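Local structure of hemoglobin-like protein (Methylacidiphilum infernorum, 4NK2) at residues Phe125-Glu131 with Met169-Thr175; Arg134-Leu138 with Ile162-Ile167; Ala57-Leu63 with Val148-Val154; Phe49-Tyr55 with Val102-Pro108. The protein binds heme and, as a group II truncated hemoglobin, probably binds and carries oxygen. One frame throughout, in Å; residues are numbered along the deposited sequence.

Contact 1 of 4, residues Phe125-Glu131 with Met169-Thr175. With HEM (protoporphyrin IX containing Fe), chain C.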
# COMPACT_ATOMS: atom_id res chain seq x y z
N PHE A 125 5.93 -8.80 -0.31
CA PHE A 125 4.57 -8.71 -0.84
C PHE A 125 3.75 -9.93 -0.41
O PHE A 125 2.52 -9.87 -0.37
CB PHE A 125 4.56 -8.59 -2.38
CG PHE A 125 4.99 -7.24 -2.90
CD1 PHE A 125 4.69 -6.07 -2.22
CD2 PHE A 125 5.70 -7.15 -4.11
CE1 PHE A 125 5.10 -4.82 -2.71
CE2 PHE A 125 6.11 -5.90 -4.61
CZ PHE A 125 5.81 -4.75 -3.92
N SER A 126 4.43 -11.03 -0.07
CA SER A 126 3.77 -12.27 0.34
C SER A 126 3.11 -12.19 1.73
O SER A 126 2.55 -13.18 2.21
CB SER A 126 4.79 -13.42 0.35
OG SER A 126 5.42 -13.55 -0.92
N VAL A 127 3.20 -11.04 2.37
CA VAL A 127 2.61 -10.86 3.68
C VAL A 127 2.09 -9.45 3.82
O VAL A 127 2.72 -8.51 3.39
CB VAL A 127 3.59 -11.22 4.81
CG1 VAL A 127 4.89 -10.53 4.63
CG2 VAL A 127 3.01 -10.91 6.15
N THR A 128 0.92 -9.30 4.42
CA THR A 128 0.30 -7.98 4.49
C THR A 128 0.95 -7.20 5.63
O THR A 128 0.88 -7.60 6.79
CB THR A 128 -1.22 -8.09 4.72
OG1 THR A 128 -1.75 -9.03 3.78
CG2 THR A 128 -1.91 -6.75 4.52
N ILE A 129 1.59 -6.09 5.29
CA ILE A 129 2.33 -5.33 6.31
C ILE A 129 1.83 -3.90 6.30
O ILE A 129 2.08 -3.17 5.33
CB ILE A 129 3.84 -5.34 6.02
CG1 ILE A 129 4.39 -6.78 6.08
CG2 ILE A 129 4.58 -4.42 7.05
CD1 ILE A 129 5.80 -6.96 5.51
N ASP A 130 1.12 -3.49 7.34
CA ASP A 130 0.69 -2.11 7.47
C ASP A 130 1.59 -1.32 8.40
O ASP A 130 2.58 -1.84 8.87
CB ASP A 130 -0.78 -2.02 7.90
CG ASP A 130 -1.03 -2.59 9.26
OD1 ASP A 130 -0.09 -2.81 10.02
OD2 ASP A 130 -2.20 -2.81 9.58
N GLU A 131 1.26 -0.06 8.65
CA GLU A 131 2.13 0.83 9.39
C GLU A 131 2.36 0.32 10.81
O GLU A 131 3.49 0.30 11.29
CB GLU A 131 1.56 2.25 9.41
CG GLU A 131 1.30 2.83 8.03
CD GLU A 131 -0.08 2.45 7.49
OE1 GLU A 131 -0.75 1.57 8.09
OE2 GLU A 131 -0.50 3.04 6.47
N MET A 169 9.14 -2.04 3.47
CA MET A 169 8.40 -3.31 3.48
C MET A 169 6.89 -3.07 3.56
O MET A 169 6.09 -3.98 3.30
CB MET A 169 8.84 -4.17 4.65
CG MET A 169 10.36 -4.36 4.72
SD MET A 169 11.00 -4.96 3.13
CE MET A 169 12.54 -4.07 3.23
N ILE A 170 6.49 -1.85 3.94
CA ILE A 170 5.07 -1.57 4.17
C ILE A 170 4.32 -1.66 2.84
O ILE A 170 4.66 -0.95 1.88
CB ILE A 170 4.83 -0.17 4.76
CG1 ILE A 170 5.41 -0.07 6.18
CG2 ILE A 170 3.33 0.14 4.78
CD1 ILE A 170 5.33 1.34 6.78
N ASN A 171 3.32 -2.53 2.78
CA ASN A 171 2.58 -2.72 1.53
C ASN A 171 1.07 -2.56 1.68
O ASN A 171 0.32 -2.66 0.69
CB ASN A 171 2.94 -4.07 0.90
CG ASN A 171 2.66 -5.23 1.83
OD1 ASN A 171 1.65 -5.24 2.54
ND2 ASN A 171 3.56 -6.22 1.83
N ARG A 172 0.63 -2.30 2.91
CA ARG A 172 -0.78 -2.00 3.17
C ARG A 172 -0.86 -0.65 3.86
O ARG A 172 -0.32 -0.46 4.97
CB ARG A 172 -1.41 -3.08 4.04
CG ARG A 172 -2.88 -2.81 4.43
CD ARG A 172 -3.81 -2.84 3.21
NE ARG A 172 -5.19 -3.19 3.55
CZ ARG A 172 -6.16 -2.31 3.77
NH1 ARG A 172 -5.91 -1.00 3.70
NH2 ARG A 172 -7.38 -2.73 4.05
N ARG A 173 -1.51 0.32 3.22
CA ARG A 173 -1.65 1.65 3.82
C ARG A 173 -3.02 1.77 4.47
O ARG A 173 -4.01 1.25 3.95
CB ARG A 173 -1.42 2.73 2.76
CG ARG A 173 0.03 2.87 2.36
CD ARG A 173 0.80 3.56 3.50
NE ARG A 173 0.75 5.01 3.37
CZ ARG A 173 0.85 5.86 4.39
NH1 ARG A 173 0.97 5.41 5.64
NH2 ARG A 173 0.80 7.17 4.16
N THR A 174 -3.07 2.42 5.64
CA THR A 174 -4.31 2.50 6.41
C THR A 174 -4.53 3.90 6.94
O THR A 174 -5.49 4.14 7.68
CB THR A 174 -4.32 1.54 7.63
OG1 THR A 174 -3.31 1.97 8.56
CG2 THR A 174 -4.06 0.11 7.19
N THR A 175 -3.62 4.81 6.58
CA THR A 175 -3.70 6.22 6.97
C THR A 175 -3.04 7.10 5.91
O THR A 175 -2.19 6.63 5.15
CB THR A 175 -3.01 6.51 8.33
OG1 THR A 175 -2.85 7.92 8.50
CG2 THR A 175 -1.60 5.87 8.38
CHA HEM C . 10.55 -12.82 5.65
CHB HEM C . 7.56 -10.14 8.35
CHC HEM C . 10.53 -6.32 7.77
CHD HEM C . 14.01 -9.57 6.75
C1A HEM C . 9.43 -12.44 6.35
C2A HEM C . 8.19 -13.18 6.50
C3A HEM C . 7.37 -12.42 7.26
C4A HEM C . 8.06 -11.18 7.59
CMA HEM C . 5.93 -12.74 7.73
CAA HEM C . 7.88 -14.58 5.89
CBA HEM C . 7.13 -14.35 4.56
CGA HEM C . 6.76 -15.59 3.76
O1A HEM C . 5.60 -15.68 3.28
O2A HEM C . 7.61 -16.51 3.57
C1B HEM C . 8.03 -8.84 8.37
C2B HEM C . 7.33 -7.66 8.84
C3B HEM C . 8.14 -6.60 8.68
C4B HEM C . 9.40 -7.06 8.10
CMB HEM C . 5.91 -7.61 9.45
CAB HEM C . 7.77 -5.15 9.06
CBB HEM C . 8.51 -4.14 8.59
C1C HEM C . 11.77 -6.86 7.49
C2C HEM C . 13.05 -6.17 7.38
C3C HEM C . 14.00 -7.07 7.09
C4C HEM C . 13.37 -8.38 7.01
CMC HEM C . 13.25 -4.64 7.55
CAC HEM C . 15.51 -6.84 6.89
CBC HEM C . 16.12 -5.74 7.36
C1D HEM C . 13.43 -10.71 6.23
C2D HEM C . 14.10 -11.77 5.49
C3D HEM C . 13.01 -12.78 5.17
C4D HEM C . 11.79 -12.23 5.73
CMD HEM C . 15.59 -11.89 5.11
CAD HEM C . 13.17 -14.09 4.37
CBD HEM C . 13.12 -13.71 2.88
CGD HEM C . 13.27 -14.99 2.09
O1D HEM C . 12.32 -15.80 2.07
O2D HEM C . 14.36 -15.19 1.48
NA HEM C . 9.32 -11.24 7.03
NB HEM C . 9.28 -8.42 7.94
NC HEM C . 12.02 -8.20 7.26
ND HEM C . 12.08 -11.02 6.35
FE HEM C . 10.66 -9.67 7.06
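On the proximal side of the heme pocket of this truncated globin, the loop Phe125-Glu131 that follows the helix of the axial ligand His124 lies against the loop Met169-Thr175, with Ile129 and Met169 both touching the porphyrin. The side-chain amide of Asn171 bridges two backbone groups of the first loop: ND2 gives a nearly straight bond to Val127 O at 2.9 Å, while OD1 receives Ile129 N at 176°. Ile129 O in turn accepts from the backbone N of both Asn171 and Arg172. Further along, the carboxylate of Glu131, at the start of helix 131-147, is gripped by three donors. Its OE2 takes Thr174 N on the syn lone pair at 2.8 Å and Arg173 NH1 on the anti lone pair at 2.9 Å, the latter a salt bridge. Arg173 has a second acid, Asp41, and also bonds Glu177 O. A glutamine in place of Glu131 would probably cost Arg173 this charge partner and weaken the hold on the second loop. The Thr174 hydroxyl completes the grip: OG1 donates to Glu131 OE1 at 2.6 Å, coming from above the carboxylate plane.

Contact 2 of 4, residues Arg134-Leu138 with Ile162-Ile167. With HEM (protoporphyrin IX containing Fe), chain C.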
# COMPACT_ATOMS: atom_id res chain seq x y z
N ARG A 134 4.79 -2.65 11.11
CA ARG A 134 6.19 -2.21 11.13
C ARG A 134 6.58 -1.68 12.51
O ARG A 134 7.68 -1.97 12.99
CB ARG A 134 6.46 -1.13 10.08
CG ARG A 134 7.71 -0.30 10.42
CD ARG A 134 8.07 0.71 9.33
NE ARG A 134 9.21 1.53 9.72
CZ ARG A 134 9.12 2.70 10.35
NH1 ARG A 134 7.94 3.22 10.66
NH2 ARG A 134 10.23 3.37 10.67
N GLU A 135 5.68 -0.93 13.15
CA GLU A 135 6.00 -0.39 14.47
C GLU A 135 6.22 -1.51 15.47
O GLU A 135 7.17 -1.47 16.26
CB GLU A 135 4.88 0.54 14.97
CG GLU A 135 4.71 1.80 14.13
CD GLU A 135 3.85 2.84 14.83
OE1 GLU A 135 3.62 2.73 16.05
OE2 GLU A 135 3.40 3.78 14.14
N ILE A 136 5.35 -2.51 15.44
CA ILE A 136 5.47 -3.65 16.34
C ILE A 136 6.72 -4.48 16.03
O ILE A 136 7.44 -4.89 16.94
CB ILE A 136 4.21 -4.55 16.28
CG1 ILE A 136 3.00 -3.83 16.90
CG2 ILE A 136 4.47 -5.87 17.00
CD1 ILE A 136 1.67 -4.58 16.63
N TRP A 137 7.00 -4.72 14.75
CA TRP A 137 8.22 -5.43 14.35
C TRP A 137 9.45 -4.69 14.89
O TRP A 137 10.39 -5.31 15.40
CB TRP A 137 8.25 -5.52 12.82
CG TRP A 137 9.40 -6.29 12.17
CD1 TRP A 137 9.37 -7.59 11.72
CD2 TRP A 137 10.69 -5.77 11.80
NE1 TRP A 137 10.57 -7.92 11.13
CE2 TRP A 137 11.40 -6.82 11.17
CE3 TRP A 137 11.31 -4.53 11.97
CZ2 TRP A 137 12.70 -6.66 10.70
CZ3 TRP A 137 12.61 -4.37 11.50
CH2 TRP A 137 13.29 -5.43 10.88
N LEU A 138 9.45 -3.36 14.78
CA LEU A 138 10.54 -2.54 15.32
C LEU A 138 10.66 -2.59 16.84
O LEU A 138 11.77 -2.67 17.38
CB LEU A 138 10.40 -1.09 14.85
CG LEU A 138 10.85 -0.81 13.42
CD1 LEU A 138 10.61 0.64 13.02
CD2 LEU A 138 12.34 -1.15 13.25
N ILE A 162 17.62 -0.77 10.24
CA ILE A 162 16.29 -1.40 10.20
C ILE A 162 15.14 -0.40 10.32
O ILE A 162 14.06 -0.62 9.75
CB ILE A 162 16.13 -2.52 11.27
CG1 ILE A 162 16.36 -1.97 12.68
CG2 ILE A 162 17.08 -3.66 10.98
CD1 ILE A 162 15.98 -2.96 13.79
N GLU A 163 15.33 0.68 11.08
CA GLU A 163 14.27 1.69 11.23
C GLU A 163 13.91 2.28 9.88
O GLU A 163 12.73 2.54 9.61
CB GLU A 163 14.71 2.84 12.16
CG GLU A 163 13.58 3.84 12.46
CD GLU A 163 13.40 4.91 11.37
OE1 GLU A 163 14.32 5.13 10.54
OE2 GLU A 163 12.32 5.56 11.37
N SER A 164 14.90 2.51 9.03
CA SER A 164 14.60 3.08 7.72
C SER A 164 14.24 2.02 6.69
O SER A 164 13.30 2.19 5.93
CB SER A 164 15.75 3.95 7.20
OG SER A 164 15.43 4.43 5.91
N PHE A 165 15.00 0.92 6.67
CA PHE A 165 14.78 -0.12 5.66
C PHE A 165 13.38 -0.70 5.81
O PHE A 165 12.73 -1.05 4.82
CB PHE A 165 15.82 -1.23 5.81
CG PHE A 165 15.90 -2.17 4.63
CD1 PHE A 165 15.60 -1.72 3.34
CD2 PHE A 165 16.28 -3.49 4.80
CE1 PHE A 165 15.69 -2.59 2.25
CE2 PHE A 165 16.36 -4.36 3.71
CZ PHE A 165 16.06 -3.91 2.44
N SER A 166 12.92 -0.81 7.05
CA SER A 166 11.60 -1.39 7.32
C SER A 166 10.48 -0.58 6.68
O SER A 166 9.40 -1.12 6.38
CB SER A 166 11.36 -1.53 8.83
OG SER A 166 11.46 -0.29 9.53
N ILE A 167 10.70 0.71 6.44
CA ILE A 167 9.64 1.50 5.81
C ILE A 167 9.26 0.95 4.43
O ILE A 167 8.09 1.00 4.03
CB ILE A 167 10.03 2.97 5.69
CG1 ILE A 167 10.22 3.58 7.09
CG2 ILE A 167 8.97 3.73 4.95
CD1 ILE A 167 10.75 5.01 7.07
CHA HEM C . 10.55 -12.82 5.65
CHB HEM C . 7.56 -10.14 8.35
CHC HEM C . 10.53 -6.32 7.77
CHD HEM C . 14.01 -9.57 6.75
C1A HEM C . 9.43 -12.44 6.35
C2A HEM C . 8.19 -13.18 6.50
C3A HEM C . 7.37 -12.42 7.26
C4A HEM C . 8.06 -11.18 7.59
CMA HEM C . 5.93 -12.74 7.73
CAA HEM C . 7.88 -14.58 5.89
CBA HEM C . 7.13 -14.35 4.56
CGA HEM C . 6.76 -15.59 3.76
O1A HEM C . 5.60 -15.68 3.28
O2A HEM C . 7.61 -16.51 3.57
C1B HEM C . 8.03 -8.84 8.37
C2B HEM C . 7.33 -7.66 8.84
C3B HEM C . 8.14 -6.60 8.68
C4B HEM C . 9.40 -7.06 8.10
CMB HEM C . 5.91 -7.61 9.45
CAB HEM C . 7.77 -5.15 9.06
CBB HEM C . 8.51 -4.14 8.59
C1C HEM C . 11.77 -6.86 7.49
C2C HEM C . 13.05 -6.17 7.38
C3C HEM C . 14.00 -7.07 7.09
C4C HEM C . 13.37 -8.38 7.01
CMC HEM C . 13.25 -4.64 7.55
CAC HEM C . 15.51 -6.84 6.89
CBC HEM C . 16.12 -5.74 7.36
C1D HEM C . 13.43 -10.71 6.23
C2D HEM C . 14.10 -11.77 5.49
C3D HEM C . 13.01 -12.78 5.17
C4D HEM C . 11.79 -12.23 5.73
CMD HEM C . 15.59 -11.89 5.11
CAD HEM C . 13.17 -14.09 4.37
CBD HEM C . 13.12 -13.71 2.88
CGD HEM C . 13.27 -14.99 2.09
O1D HEM C . 12.32 -15.80 2.07
O2D HEM C . 14.36 -15.19 1.48
NA HEM C . 9.32 -11.24 7.03
NB HEM C . 9.28 -8.42 7.94
NC HEM C . 12.02 -8.20 7.26
ND HEM C . 12.08 -11.02 6.35
FE HEM C . 10.66 -9.67 7.06
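Helix 131-147 and the end of helix 155-165 approach to 6.7 Å between the CA atoms of Arg134 and Ser166, and to 7.0 Å between those of Leu138 and Glu163. Arg134 spans the gap with a chain extended from CG to NE (chi2 175°, chi3 177°), which carries the guanidinium across to the segment Ile162-Ile167. Two of its donors act there within the guanidinium plane: NE bonds Ser166 OG, and NH2 bonds Glu163 O at 2.8 Å. The same NH2 forms a salt bridge to Glu163 OE2 at 3.1 Å, with carboxylate and guanidinium turned 77° apart, and NH1 goes to Arg180 O. Leu138 CD1 and Ile167 CG1 lie over opposite faces of the guanidinium, so the charge sits between two apolar groups. An alanine here is likely to leave Glu163 O without this donor and Glu163 OE2 with one charge partner fewer, although Arg181 would still reach that carboxylate. In this globin fold the helix pair also forms a wall of the heme pocket. Trp137, a heme-binding residue, lays its ring against the porphyrin, CZ2 standing 3.3 Å from HEM C1C, while its CZ3 meets Ile162 CB at the ring edge, 4.0 Å away. The Ser166 hydroxyl, besides accepting from Arg134, donates OG to Ile162 O at 2.6 Å, four residues back in the chain.

Contact 3 of 4, residues Ala57-Leu63 with Val148-Val154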
# COMPACT_ATOMS: atom_id res chain seq x y z
N ALA A 57 32.29 -6.17 15.45
CA ALA A 57 31.98 -5.95 16.86
C ALA A 57 31.10 -7.06 17.45
O ALA A 57 31.33 -7.52 18.57
CB ALA A 57 31.31 -4.59 17.06
N ALA A 58 30.10 -7.50 16.72
CA ALA A 58 29.13 -8.44 17.26
C ALA A 58 29.49 -9.92 17.09
O ALA A 58 29.30 -10.70 17.99
CB ALA A 58 27.77 -8.17 16.68
N GLY A 59 30.00 -10.28 15.93
CA GLY A 59 30.31 -11.65 15.62
C GLY A 59 29.09 -12.38 15.10
O GLY A 59 27.99 -11.98 15.37
N GLU A 60 29.30 -13.44 14.33
CA GLU A 60 28.21 -14.19 13.74
C GLU A 60 27.25 -14.77 14.77
O GLU A 60 26.06 -14.63 14.64
CB GLU A 60 28.73 -15.29 12.82
CG GLU A 60 27.64 -16.17 12.30
CD GLU A 60 28.08 -17.07 11.17
OE1 GLU A 60 29.17 -16.87 10.62
OE2 GLU A 60 27.33 -17.98 10.83
N GLU A 61 27.77 -15.43 15.80
CA GLU A 61 26.95 -16.01 16.85
C GLU A 61 25.91 -15.04 17.43
O GLU A 61 24.75 -15.35 17.51
CB GLU A 61 27.86 -16.50 17.98
CG GLU A 61 27.30 -17.59 18.85
CD GLU A 61 28.28 -18.02 19.95
OE1 GLU A 61 29.01 -19.00 19.76
OE2 GLU A 61 28.30 -17.37 21.00
N LEU A 62 26.37 -13.87 17.83
CA LEU A 62 25.49 -12.87 18.45
C LEU A 62 24.44 -12.39 17.47
O LEU A 62 23.28 -12.18 17.83
CB LEU A 62 26.32 -11.67 18.91
CG LEU A 62 25.84 -10.90 20.14
CD1 LEU A 62 26.38 -9.48 20.17
CD2 LEU A 62 24.35 -10.88 20.22
N LEU A 63 24.83 -12.18 16.22
CA LEU A 63 23.85 -11.75 15.22
C LEU A 63 22.79 -12.81 15.01
O LEU A 63 21.61 -12.50 14.82
CB LEU A 63 24.54 -11.38 13.90
CG LEU A 63 25.42 -10.12 13.98
CD1 LEU A 63 26.27 -9.95 12.73
CD2 LEU A 63 24.53 -8.90 14.18
N VAL A 148 19.95 -9.06 24.17
CA VAL A 148 21.15 -9.82 23.83
C VAL A 148 22.43 -8.99 24.03
O VAL A 148 23.52 -9.44 23.69
CB VAL A 148 21.12 -10.35 22.37
CG1 VAL A 148 19.84 -11.12 22.10
CG2 VAL A 148 21.26 -9.19 21.38
N HIS A 149 22.28 -7.79 24.57
CA HIS A 149 23.43 -6.93 24.84
C HIS A 149 24.25 -6.65 23.59
O HIS A 149 25.49 -6.76 23.58
CB HIS A 149 24.31 -7.54 25.96
CG HIS A 149 23.51 -8.12 27.09
ND1 HIS A 149 22.55 -7.39 27.77
CD2 HIS A 149 23.51 -9.36 27.64
CE1 HIS A 149 21.99 -8.16 28.69
NE2 HIS A 149 22.56 -9.35 28.64
N PHE A 150 23.55 -6.30 22.51
CA PHE A 150 24.22 -5.88 21.29
C PHE A 150 25.23 -4.78 21.64
O PHE A 150 24.91 -3.86 22.39
CB PHE A 150 23.18 -5.35 20.30
CG PHE A 150 23.64 -5.38 18.88
CD1 PHE A 150 23.63 -6.58 18.16
CD2 PHE A 150 24.06 -4.21 18.24
CE1 PHE A 150 24.04 -6.62 16.84
CE2 PHE A 150 24.47 -4.24 16.91
CZ PHE A 150 24.46 -5.44 16.21
N PRO A 151 26.44 -4.88 21.08
CA PRO A 151 27.54 -3.97 21.48
C PRO A 151 27.16 -2.50 21.29
O PRO A 151 26.66 -2.10 20.23
CB PRO A 151 28.67 -4.36 20.53
CG PRO A 151 28.34 -5.78 20.09
CD PRO A 151 26.84 -5.83 20.03
N LEU A 152 27.40 -1.69 22.31
CA LEU A 152 26.92 -0.31 22.29
C LEU A 152 27.55 0.50 21.16
O LEU A 152 26.97 1.48 20.69
CB LEU A 152 27.15 0.36 23.65
CG LEU A 152 26.32 -0.20 24.81
CD1 LEU A 152 26.78 0.40 26.15
CD2 LEU A 152 24.82 0.05 24.61
N SER A 153 28.74 0.10 20.71
CA SER A 153 29.47 0.86 19.69
C SER A 153 28.77 0.85 18.33
O SER A 153 28.95 1.77 17.53
CB SER A 153 30.87 0.29 19.52
OG SER A 153 30.81 -1.06 19.08
N VAL A 154 27.98 -0.18 18.06
CA VAL A 154 27.38 -0.33 16.72
C VAL A 154 25.86 -0.42 16.76
O VAL A 154 25.21 -0.61 15.73
CB VAL A 154 27.93 -1.56 16.01
CG1 VAL A 154 29.38 -1.32 15.63
CG2 VAL A 154 27.83 -2.76 16.94
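Leu62 splits its two methyl branches over the loop Val148-Val154: CD1 points at Pro151, 3.7 Å from its CD, and CD2 reaches Val148 CG2 at the same 3.7 Å. Between these two points the loop turns at His149, whose positive phi ends helix 131-147 in a Schellman motif. The side chain of Phe150 then points inward, its CG anti to the backbone N (chi1 -158°), and its CE1 edge comes against Leu63, with Leu62 CD1 oblique to the ring. Leu63 CD2 lies near the ring plane, 3.5 Å from Phe150 CE1. The same CE1 lies 4.0 Å from Ala58 CB, and Pro151 CD sits over one face of the ring. The small Ala58 side chain probably lets the proline come near its backbone, with Pro151 CG 4.0 Å from Ala58 CA. At the far end Ala57 CB rests on Val154, the N-cap residue of the next helix, 3.9 Å from CG2. No hydrogen bond joins the two segments; the seam is mainly apolar. Deeper in, Phe150 also meets Phe158, and Leu63 touches Val101 and Val102 of helix 87-104, which ties the seam to the protein interior. The arrangement is a helix-to-loop packing of the globin fold, in which the connection between helices 131-147 and 155-165 is laid against the first turns of helix 53-75.

Contact 4 of 4, residues Phe49-Tyr55 with Val102-Pro108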
# COMPACT_ATOMS: atom_id res chain seq x y z
N PHE A 49 22.91 1.08 5.04
CA PHE A 49 23.21 -0.30 5.45
C PHE A 49 24.40 -0.26 6.40
O PHE A 49 25.22 0.66 6.31
CB PHE A 49 23.50 -1.18 4.24
CG PHE A 49 22.26 -1.84 3.65
CD1 PHE A 49 21.24 -1.07 3.10
CD2 PHE A 49 22.12 -3.22 3.64
CE1 PHE A 49 20.09 -1.68 2.56
CE2 PHE A 49 20.99 -3.84 3.10
CZ PHE A 49 19.97 -3.06 2.56
N PRO A 50 24.50 -1.24 7.32
CA PRO A 50 25.55 -1.23 8.34
C PRO A 50 26.92 -1.39 7.71
O PRO A 50 27.01 -2.08 6.70
CB PRO A 50 25.26 -2.49 9.16
CG PRO A 50 23.82 -2.87 8.82
CD PRO A 50 23.64 -2.43 7.40
N SER A 51 27.97 -0.79 8.28
CA SER A 51 29.31 -1.08 7.81
C SER A 51 29.75 -2.41 8.39
O SER A 51 29.12 -2.91 9.33
CB SER A 51 30.30 0.01 8.23
OG SER A 51 30.40 0.06 9.64
N LYS A 52 30.82 -2.98 7.84
CA LYS A 52 31.35 -4.26 8.30
C LYS A 52 31.78 -4.23 9.77
O LYS A 52 31.96 -5.29 10.38
CB LYS A 52 32.54 -4.68 7.43
CG LYS A 52 33.14 -6.04 7.79
CD LYS A 52 34.07 -6.53 6.67
CE LYS A 52 34.66 -7.91 6.94
NZ LYS A 52 35.60 -8.33 5.86
N LYS A 53 31.93 -3.04 10.33
CA LYS A 53 32.25 -2.91 11.73
C LYS A 53 31.23 -3.62 12.60
O LYS A 53 31.56 -4.11 13.65
CB LYS A 53 32.33 -1.44 12.14
CG LYS A 53 33.39 -0.66 11.42
CD LYS A 53 33.63 0.68 12.05
CE LYS A 53 32.36 1.49 12.16
NZ LYS A 53 32.18 2.40 10.99
N VAL A 54 29.98 -3.67 12.17
CA VAL A 54 28.94 -4.32 12.96
C VAL A 54 29.25 -5.80 13.16
O VAL A 54 29.22 -6.31 14.28
CB VAL A 54 27.54 -4.15 12.32
CG1 VAL A 54 26.49 -4.89 13.14
CG2 VAL A 54 27.18 -2.68 12.24
N TYR A 55 29.56 -6.50 12.06
CA TYR A 55 29.94 -7.90 12.12
C TYR A 55 31.20 -8.09 12.95
O TYR A 55 31.34 -9.07 13.69
CB TYR A 55 30.20 -8.43 10.71
CG TYR A 55 30.78 -9.83 10.65
CD1 TYR A 55 30.02 -10.95 10.99
CD2 TYR A 55 32.09 -10.04 10.23
CE1 TYR A 55 30.56 -12.24 10.92
CE2 TYR A 55 32.64 -11.30 10.16
CZ TYR A 55 31.87 -12.40 10.50
OH TYR A 55 32.42 -13.66 10.41
N VAL A 102 23.45 -11.45 9.05
CA VAL A 102 24.90 -11.68 9.14
C VAL A 102 25.59 -11.13 7.90
O VAL A 102 26.61 -10.45 8.00
CB VAL A 102 25.22 -13.17 9.30
CG1 VAL A 102 26.71 -13.41 9.12
CG2 VAL A 102 24.76 -13.69 10.66
N GLU A 103 25.03 -11.41 6.73
CA GLU A 103 25.65 -10.94 5.48
C GLU A 103 25.65 -9.42 5.39
O GLU A 103 26.68 -8.79 5.10
CB GLU A 103 24.94 -11.55 4.26
CG GLU A 103 25.50 -11.00 2.93
CD GLU A 103 25.05 -11.80 1.70
OE1 GLU A 103 24.35 -12.83 1.85
OE2 GLU A 103 25.41 -11.39 0.57
N MET A 104 24.49 -8.83 5.64
CA MET A 104 24.32 -7.39 5.53
C MET A 104 25.13 -6.60 6.54
O MET A 104 25.42 -5.45 6.32
CB MET A 104 22.85 -7.03 5.64
CG MET A 104 22.01 -7.55 4.50
SD MET A 104 22.58 -6.96 2.92
CE MET A 104 23.02 -8.44 2.10
N CYS A 105 25.49 -7.23 7.64
CA CYS A 105 26.36 -6.58 8.63
C CYS A 105 27.84 -6.76 8.30
O CYS A 105 28.70 -6.27 9.05
CB CYS A 105 26.07 -7.11 10.03
SG CYS A 105 24.50 -6.48 10.68
N GLY A 106 28.14 -7.44 7.20
CA GLY A 106 29.52 -7.59 6.76
C GLY A 106 30.10 -8.98 6.93
O GLY A 106 31.30 -9.20 6.71
N GLY A 107 29.27 -9.94 7.31
CA GLY A 107 29.74 -11.31 7.46
C GLY A 107 29.75 -12.04 6.13
O GLY A 107 29.55 -11.41 5.08
N PRO A 108 30.00 -13.36 6.15
CA PRO A 108 30.02 -14.12 4.90
C PRO A 108 28.67 -14.03 4.18
O PRO A 108 27.66 -13.72 4.81
CB PRO A 108 30.27 -15.56 5.37
CG PRO A 108 31.01 -15.39 6.69
CD PRO A 108 30.33 -14.20 7.32
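Tyr55 lies along the turn that ends helix 87-104, and most of its side chain meets backbone there. CB starts close against Cys105 O, 3.1 Å away, and CG, anti to the backbone N (chi1 172°), carries the ring out over Gly107. There Gly107 CA stands over the centre of one face, 3.5 Å from the centroid and only 9° off the ring normal, a clear CH-pi contact. CD2 approaches Gly106 O obliquely, CE1 comes toward Val102 CG1, and the hydroxyl OH ends 3.8 Å from Pro108 CD. The two glycines make this close fit possible: a side chain on Gly106 would run into Lys52, and one on Gly107 into the tyrosine ring. Gly106, with positive phi, closes the helix in a Schellman motif. At the other end of the turn, Cys105 SG fits against Val54 CG1 at 3.5 Å, and Met104 SD comes to the edge of the Phe49 ring, 3.5 Å from CE2, in a Met-aromatic contact. Phe49 and Met104 also pack on residues of the second subunit. Across the segments a single hydrogen bond forms, Tyr55 N to Cys105 O at 3.1 Å, with the donor above the carbonyl plane. The chemistry thus implies that the lead-in and first turn of helix 53-75 are fitted to the end of helix 87-104 and the turn after it mainly by shape, through an aromatic face, sulfur atoms and glycines.

How the contacts relate
Contacts 1 and 2 are rich in polar bonds, contacts 3 and 4 mostly apolar. Contact 2 is fully buried near the middle of the chain and shares the heme with contact 1, which it touches through Ile170 and Arg134; both combine apolar contacts to the porphyrin with salt bridges and hydrogen bonds set farther from it. Contacts 1, 3 and 4 are partly buried. Contacts 3 and 4 lie about 11 Å apart between centres and both draw on helix 53-75, meeting through Phe150 and Val54; carbon, sulfur and ring contacts dominate them. Contact 4 also reaches contact 2, where Phe49 packs on Phe165. Contacts 1 and 4, on opposite sides of the chain's centre, each touch the second subunit, whereas contacts 2 and 3 do not.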